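Local coordinates for protein pullulanase (Klebsiella oxytoca, PDB 2YOC) that hydrolyses the alpha-1,6-glucosidic linkages of pullulan and related branched glucans, and is a membrane-binding enzyme exported by a type 2 secretion system, at residues P103-V115 against D126-T138. Sequence-based numbering, arbitrary orientation.
Sequences PLNKESGCINVIV and DLRVAFGDFTDRT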
ATOM      1  N   PRO B 103     -19.585  -1.071  62.039  1.00140.45           N
ATOM      2  CA  PRO B 103     -19.223  -0.264  63.225  1.00141.47           C
ATOM      3  C   PRO B 103     -18.778   1.157  62.874  1.00143.07           C
ATOM      4  O   PRO B 103     -18.017   1.371  61.923  1.00141.15           O
ATOM      5  CB  PRO B 103     -18.105  -1.071  63.880  1.00144.00           C
ATOM      6  CG  PRO B 103     -17.469  -1.822  62.742  1.00147.12           C
ATOM      7  CD  PRO B 103     -18.520  -2.037  61.685  1.00141.14           C
ATOM      8  N   LEU B 104     -19.262   2.129  63.649  1.00139.69           N
ATOM      9  CA  LEU B 104     -18.956   3.534  63.416  1.00139.10           C
ATOM     10  C   LEU B 104     -18.026   4.173  64.432  1.00145.34           C
ATOM     11  O   LEU B 104     -17.848   3.665  65.541  1.00146.44           O
ATOM     12  CB  LEU B 104     -20.246   4.342  63.314  1.00139.09           C
ATOM     13  CG  LEU B 104     -20.793   4.485  61.923  1.00142.05           C
ATOM     14  CD1 LEU B 104     -22.215   4.127  61.879  1.00141.95           C
ATOM     15  CD2 LEU B 104     -20.668   5.832  61.436  1.00144.54           C
ATOM     16  N   ASN B 105     -17.413   5.287  64.022  1.00141.92           N
ATOM     17  CA  ASN B 105     -16.528   6.137  64.810  1.00143.50           C
ATOM     18  C   ASN B 105     -17.414   7.263  65.398  1.00150.28           C
ATOM     19  O   ASN B 105     -17.432   7.476  66.614  1.00151.76           O
ATOM     20  CB  ASN B 105     -15.364   6.623  63.901  1.00141.44           C
ATOM     21  CG  ASN B 105     -14.815   8.041  64.018  1.00155.34           C
ATOM     22  OD1 ASN B 105     -15.356   8.939  64.678  1.00145.81           O
ATOM     23  ND2 ASN B 105     -13.731   8.284  63.297  1.00143.96           N
ATOM     24  N   LYS B 106     -18.187   7.934  64.523  1.00147.24           N
ATOM     25  CA  LYS B 106     -19.118   9.015  64.861  1.00148.83           C
ATOM     26  C   LYS B 106     -20.510   8.789  64.230  1.00154.34           C
ATOM     27  O   LYS B 106     -20.601   8.369  63.070  1.00152.58           O
ATOM     28  CB  LYS B 106     -18.545  10.408  64.482  1.00150.91           C
ATOM     29  CG  LYS B 106     -18.155  10.589  63.014  1.00160.15           C
ATOM     30  CD  LYS B 106     -17.740  12.015  62.691  1.00167.60           C
ATOM     31  CE  LYS B 106     -17.454  12.227  61.219  1.00170.94           C
ATOM     32  NZ  LYS B 106     -16.263  11.451  60.764  1.00175.81           N
ATOM     33  N   GLU B 107     -21.591   9.097  64.996  1.00153.00           N
ATOM     34  CA  GLU B 107     -22.991   8.982  64.548  1.00152.02           C
ATOM     35  C   GLU B 107     -23.371  10.067  63.507  1.00154.74           C
ATOM     36  O   GLU B 107     -24.453   9.996  62.913  1.00153.24           O
ATOM     37  CB  GLU B 107     -23.960   8.995  65.748  1.00155.05           C
ATOM     38  CG  GLU B 107     -24.047   7.686  66.520  1.00160.17           C
ATOM     39  CD  GLU B 107     -25.255   7.552  67.430  1.00167.63           C
ATOM     40  OE1 GLU B 107     -25.607   8.546  68.105  1.00157.86           O
ATOM     41  OE2 GLU B 107     -25.859   6.456  67.461  1.00147.55           O
ATOM     42  N   SER B 108     -22.472  11.065  63.304  1.00151.50           N
ATOM     43  CA  SER B 108     -22.588  12.172  62.349  1.00150.38           C
ATOM     44  C   SER B 108     -21.747  11.879  61.075  1.00152.80           C
ATOM     45  O   SER B 108     -20.937  10.951  61.068  1.00152.23           O
ATOM     46  CB  SER B 108     -22.134  13.471  63.009  1.00154.39           C
ATOM     47  OG  SER B 108     -22.043  14.533  62.074  1.00159.93           O
ATOM     48  N   GLY B 109     -21.971  12.649  60.014  1.00148.08           N
ATOM     49  CA  GLY B 109     -21.239  12.504  58.761  1.00145.99           C
ATOM     50  C   GLY B 109     -21.801  11.478  57.801  1.00147.88           C
ATOM     51  O   GLY B 109     -23.019  11.401  57.616  1.00147.31           O
ATOM     52  N   CYS B 110     -20.901  10.707  57.155  1.00142.96           N
ATOM     53  CA  CYS B 110     -21.243   9.690  56.152  1.00140.94           C
ATOM     54  C   CYS B 110     -20.203   8.560  56.050  1.00140.54           C
ATOM     55  O   CYS B 110     -19.119   8.665  56.630  1.00140.84           O
ATOM     56  CB  CYS B 110     -21.505  10.336  54.791  1.00140.54           C
ATOM     57  SG  CYS B 110     -20.092  11.244  54.112  1.00144.48           S
ATOM     58  N   ILE B 111     -20.527   7.495  55.286  1.00132.96           N
ATOM     59  CA  ILE B 111     -19.669   6.321  55.066  1.00131.17           C
ATOM     60  C   ILE B 111     -19.612   5.924  53.575  1.00134.02           C
ATOM     61  O   ILE B 111     -20.597   6.125  52.855  1.00133.44           O
ATOM     62  CB  ILE B 111     -20.122   5.130  55.953  1.00134.28           C
ATOM     63  CG1 ILE B 111     -21.639   4.845  55.784  1.00133.85           C
ATOM     64  CG2 ILE B 111     -19.749   5.378  57.418  1.00136.67           C
ATOM     65  CD1 ILE B 111     -22.156   3.449  56.225  1.00136.85           C
ATOM     66  N   ASN B 112     -18.464   5.355  53.119  1.00129.03           N
ATOM     67  CA  ASN B 112     -18.275   4.884  51.730  1.00126.03           C
ATOM     68  C   ASN B 112     -18.481   3.364  51.646  1.00125.81           C
ATOM     69  O   ASN B 112     -17.662   2.598  52.165  1.00125.34           O
ATOM     70  CB  ASN B 112     -16.880   5.237  51.181  1.00125.57           C
ATOM     71  CG  ASN B 112     -16.529   6.695  51.159  1.00137.54           C
ATOM     72  OD1 ASN B 112     -17.021   7.471  50.329  1.00130.07           O
ATOM     73  ND2 ASN B 112     -15.596   7.071  52.018  1.00126.10           N
ATOM     74  N   VAL B 113     -19.571   2.936  50.991  1.00119.29           N
ATOM     75  CA  VAL B 113     -19.901   1.518  50.824  1.00117.57           C
ATOM     76  C   VAL B 113     -19.867   1.107  49.344  1.00119.11           C
ATOM     77  O   VAL B 113     -20.478   1.757  48.494  1.00116.47           O
ATOM     78  CB  VAL B 113     -21.268   1.134  51.457  1.00121.12           C
ATOM     79  CG1 VAL B 113     -21.374  -0.375  51.671  1.00120.31           C
ATOM     80  CG2 VAL B 113     -21.520   1.887  52.757  1.00122.60           C
ATOM     81  N   ILE B 114     -19.154   0.018  49.050  1.00115.62           N
ATOM     82  CA  ILE B 114     -19.126  -0.586  47.726  1.00113.69           C
ATOM     83  C   ILE B 114     -19.631  -1.987  47.967  1.00115.96           C
ATOM     84  O   ILE B 114     -18.972  -2.789  48.633  1.00116.51           O
ATOM     85  CB  ILE B 114     -17.759  -0.540  46.984  1.00116.31           C
ATOM     86  CG1 ILE B 114     -17.351   0.917  46.661  1.00117.54           C
ATOM     87  CG2 ILE B 114     -17.831  -1.377  45.697  1.00114.52           C
ATOM     88  CD1 ILE B 114     -15.874   1.148  46.461  1.00125.73           C
ATOM     89  N   VAL B 115     -20.844  -2.241  47.501  1.00110.09           N
ATOM     90  CA  VAL B 115     -21.504  -3.528  47.651  1.00108.93           C
ATOM     91  C   VAL B 115     -20.976  -4.485  46.562  1.00108.08           C
ATOM     92  O   VAL B 115     -20.988  -4.135  45.382  1.00106.23           O
ATOM     93  CB  VAL B 115     -23.041  -3.325  47.644  1.00113.00           C
ATOM     94  CG1 VAL B 115     -23.785  -4.654  47.577  1.00112.51           C
ATOM     95  CG2 VAL B 115     -23.487  -2.510  48.858  1.00114.04           C
ATOM     96  N   ASP B 126     -20.420   4.353  43.562  1.00119.41           N
ATOM     97  CA  ASP B 126     -19.873   4.256  44.912  1.00120.10           C
ATOM     98  C   ASP B 126     -20.913   4.916  45.826  1.00126.88           C
ATOM     99  O   ASP B 126     -21.232   6.100  45.651  1.00127.05           O
ATOM    100  CB  ASP B 126     -18.522   4.990  45.021  1.00121.21           C
ATOM    101  CG  ASP B 126     -17.432   4.557  44.062  1.00124.75           C
ATOM    102  OD1 ASP B 126     -17.623   3.540  43.361  1.00123.95           O
ATOM    103  OD2 ASP B 126     -16.384   5.234  44.016  1.00129.20           O
ATOM    104  N   LEU B 127     -21.490   4.139  46.746  1.00124.67           N
ATOM    105  CA  LEU B 127     -22.504   4.658  47.654  1.00125.78           C
ATOM    106  C   LEU B 127     -21.884   5.554  48.716  1.00131.59           C
ATOM    107  O   LEU B 127     -20.749   5.323  49.149  1.00131.63           O
ATOM    108  CB  LEU B 127     -23.283   3.521  48.334  1.00126.31           C
ATOM    109  CG  LEU B 127     -23.968   2.496  47.437  1.00130.08           C
ATOM    110  CD1 LEU B 127     -24.273   1.216  48.215  1.00130.71           C
ATOM    111  CD2 LEU B 127     -25.232   3.066  46.806  1.00132.63           C
ATOM    112  N   ARG B 128     -22.632   6.585  49.117  1.00128.86           N
ATOM    113  CA  ARG B 128     -22.249   7.512  50.172  1.00129.79           C
ATOM    114  C   ARG B 128     -23.480   7.667  51.049  1.00135.76           C
ATOM    115  O   ARG B 128     -24.454   8.305  50.641  1.00135.67           O
ATOM    116  CB  ARG B 128     -21.735   8.846  49.602  1.00128.15           C
ATOM    117  CG  ARG B 128     -20.252   8.816  49.225  1.00134.48           C
ATOM    118  CD  ARG B 128     -19.744  10.179  48.781  1.00142.40           C
ATOM    119  NE  ARG B 128     -18.291  10.203  48.575  1.00149.25           N
ATOM    120  CZ  ARG B 128     -17.622  11.211  48.012  1.00158.41           C
ATOM    121  NH1 ARG B 128     -18.268  12.292  47.585  1.00146.49           N
ATOM    122  NH2 ARG B 128     -16.304  11.145  47.867  1.00136.58           N
ATOM    123  N   VAL B 129     -23.477   6.981  52.211  1.00133.50           N
ATOM    124  CA  VAL B 129     -24.601   6.962  53.153  1.00134.41           C
ATOM    125  C   VAL B 129     -24.543   8.161  54.117  1.00139.17           C
ATOM    126  O   VAL B 129     -23.836   8.105  55.123  1.00139.61           O
ATOM    127  CB  VAL B 129     -24.743   5.594  53.892  1.00138.59           C
ATOM    128  CG1 VAL B 129     -25.954   5.579  54.830  1.00139.70           C
ATOM    129  CG2 VAL B 129     -24.813   4.432  52.908  1.00136.75           C
ATOM    130  N   ALA B 130     -25.305   9.229  53.813  1.00135.23           N
ATOM    131  CA  ALA B 130     -25.371  10.429  54.641  1.00136.34           C
ATOM    132  C   ALA B 130     -26.361  10.218  55.778  1.00142.18           C
ATOM    133  O   ALA B 130     -27.566  10.143  55.538  1.00141.21           O
ATOM    134  CB  ALA B 130     -25.774  11.628  53.796  1.00136.60           C
ATOM    135  N   PHE B 131     -25.848  10.111  57.021  1.00141.66           N
ATOM    136  CA  PHE B 131     -26.638   9.891  58.247  1.00143.58           C
ATOM    137  C   PHE B 131     -27.591  11.050  58.606  1.00148.24           C
ATOM    138  O   PHE B 131     -28.451  10.895  59.479  1.00149.25           O
ATOM    139  CB  PHE B 131     -25.735   9.507  59.431  1.00146.96           C
ATOM    140  CG  PHE B 131     -24.766   8.372  59.182  1.00148.08           C
ATOM    141  CD1 PHE B 131     -25.226   7.092  58.882  1.00151.06           C
ATOM    142  CD2 PHE B 131     -23.394   8.575  59.274  1.00150.34           C
ATOM    143  CE1 PHE B 131     -24.335   6.036  58.683  1.00151.29           C
ATOM    144  CE2 PHE B 131     -22.501   7.523  59.053  1.00152.49           C
ATOM    145  CZ  PHE B 131     -22.980   6.258  58.772  1.00150.08           C
ATOM    146  N   GLY B 132     -27.422  12.180  57.916  1.00143.70           N
ATOM    147  CA  GLY B 132     -28.256  13.371  58.023  1.00144.00           C
ATOM    148  C   GLY B 132     -29.384  13.345  57.006  1.00146.22           C
ATOM    149  O   GLY B 132     -30.164  14.295  56.923  1.00146.30           O
ATOM    150  N   ASP B 133     -29.456  12.253  56.207  1.00140.77           N
ATOM    151  CA  ASP B 133     -30.484  11.986  55.196  1.00139.28           C
ATOM    152  C   ASP B 133     -31.341  10.777  55.635  1.00144.54           C
ATOM    153  O   ASP B 133     -32.519  10.702  55.280  1.00144.02           O
ATOM    154  CB  ASP B 133     -29.854  11.730  53.802  1.00138.54           C
ATOM    155  CG  ASP B 133     -29.246  12.924  53.065  1.00142.62           C
ATOM    156  OD1 ASP B 133     -29.367  14.069  53.570  1.00145.01           O
ATOM    157  OD2 ASP B 133     -28.669  12.715  51.974  1.00139.73           O
ATOM    158  N   PHE B 134     -30.732   9.837  56.409  1.00142.27           N
ATOM    159  CA  PHE B 134     -31.348   8.616  56.950  1.00142.53           C
ATOM    160  C   PHE B 134     -31.077   8.584  58.453  1.00149.70           C
ATOM    161  O   PHE B 134     -30.070   8.017  58.897  1.00148.75           O
ATOM    162  CB  PHE B 134     -30.799   7.350  56.245  1.00142.27           C
ATOM    163  CG  PHE B 134     -31.022   7.322  54.753  1.00141.62           C
ATOM    164  CD1 PHE B 134     -30.133   7.951  53.890  1.00142.36           C
ATOM    165  CD2 PHE B 134     -32.128   6.679  54.210  1.00143.81           C
ATOM    166  CE1 PHE B 134     -30.362   7.965  52.515  1.00143.49           C
ATOM    167  CE2 PHE B 134     -32.344   6.671  52.830  1.00142.93           C
ATOM    168  CZ  PHE B 134     -31.469   7.329  51.993  1.00140.98           C
ATOM    169  N   THR B 135     -31.962   9.250  59.224  1.00149.52           N
ATOM    170  CA  THR B 135     -31.869   9.393  60.677  1.00152.05           C
ATOM    171  C   THR B 135     -31.704   8.103  61.460  1.00158.28           C
ATOM    172  O   THR B 135     -30.963   8.089  62.446  1.00159.73           O
ATOM    173  CB  THR B 135     -32.940  10.347  61.232  1.00160.82           C
ATOM    174  OG1 THR B 135     -34.254   9.917  60.873  1.00161.04           O
ATOM    175  CG2 THR B 135     -32.728  11.764  60.761  1.00158.34           C
ATOM    176  N   ASP B 136     -32.354   7.014  60.994  1.00154.53           N
ATOM    177  CA  ASP B 136     -32.369   5.676  61.605  1.00154.88           C
ATOM    178  C   ASP B 136     -31.078   4.842  61.461  1.00157.00           C
ATOM    179  O   ASP B 136     -30.862   3.902  62.240  1.00156.97           O
ATOM    180  CB  ASP B 136     -33.598   4.873  61.119  1.00156.34           C
ATOM    181  CG  ASP B 136     -33.951   5.003  59.650  1.00165.71           C
ATOM    182  OD1 ASP B 136     -33.065   4.776  58.799  1.00164.31           O
ATOM    183  OD2 ASP B 136     -35.116   5.308  59.349  1.00172.69           O
ATOM    184  N   ARG B 137     -30.237   5.180  60.450  1.00151.41           N
ATOM    185  CA  ARG B 137     -28.987   4.495  60.093  1.00149.64           C
ATOM    186  C   ARG B 137     -29.216   3.078  59.552  1.00152.41           C
ATOM    187  O   ARG B 137     -28.266   2.407  59.140  1.00150.89           O
ATOM    188  CB  ARG B 137     -27.903   4.608  61.176  1.00149.79           C
ATOM    189  CG  ARG B 137     -27.203   5.968  61.124  1.00155.41           C
ATOM    190  CD  ARG B 137     -27.105   6.699  62.450  1.00165.80           C
ATOM    191  NE  ARG B 137     -26.580   5.837  63.505  1.00178.49           N
ATOM    192  CZ  ARG B 137     -25.290   5.604  63.711  1.00195.70           C
ATOM    193  NH1 ARG B 137     -24.372   6.184  62.953  1.00181.66           N
ATOM    194  NH2 ARG B 137     -24.907   4.800  64.684  1.00187.73           N
ATOM    195  N   THR B 138     -30.502   2.654  59.521  1.00149.47           N
ATOM    196  CA  THR B 138     -30.994   1.412  58.924  1.00148.32           C
ATOM    197  C   THR B 138     -31.391   1.783  57.488  1.00149.74           C
ATOM    198  O   THR B 138     -32.346   2.534  57.263  1.00149.80           O
ATOM    199  CB  THR B 138     -32.043   0.647  59.793  1.00158.77           C
ATOM    200  OG1 THR B 138     -33.007   0.015  58.951  1.00159.18           O
ATOM    201  CG2 THR B 138     -32.742   1.508  60.830  1.00159.17           C
TER
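Phe131 meets Leu104, Gly109 and Ile111 where an antiparallel beta hairpin, strands 110-117 and 127-130 of the pullulanase-associated domain, runs out into loops, an example of one aromatic closing a strand pair. Its backbone N donates to Gly109 O at 3.2 Å, in the carbonyl plane, and CG lies anti to its own carbonyl carbon (chi1 -51°), which directs the ring toward Leu104 and Gly109. Leu104 approaches from the opposing direction, CD2 lying 3.4 Å from Phe131 CE2, while the Ile111 side chain crosses at about a right angle and brings CG1 and CG2 to CZ. Val129 O lies over one ring face and Arg137 NH1 over the other. On the sheet face of Ile111, Val113 CG2 touches Val129 CG2 and Val115 CG2 touches Leu127 CD1, a row flanked in the sheet by strand 63-68 and partly covered by strands 41-46 and 138-141. Asn112 and Arg128 run side by side on the reverse face, joined by a weak NE to OD1 bond, while Asn112 ND2 binds Trp68 O; the Cys110-Cys73 disulfide also lies there. Beyond Phe131, Glu107 CG sits over a face of the Arg137 guanidinium, and OE2, also bonded to Asn40 N, makes a charge-only salt bridge to Arg137 NH2 (3.4 Å), well out of the guanidinium plane.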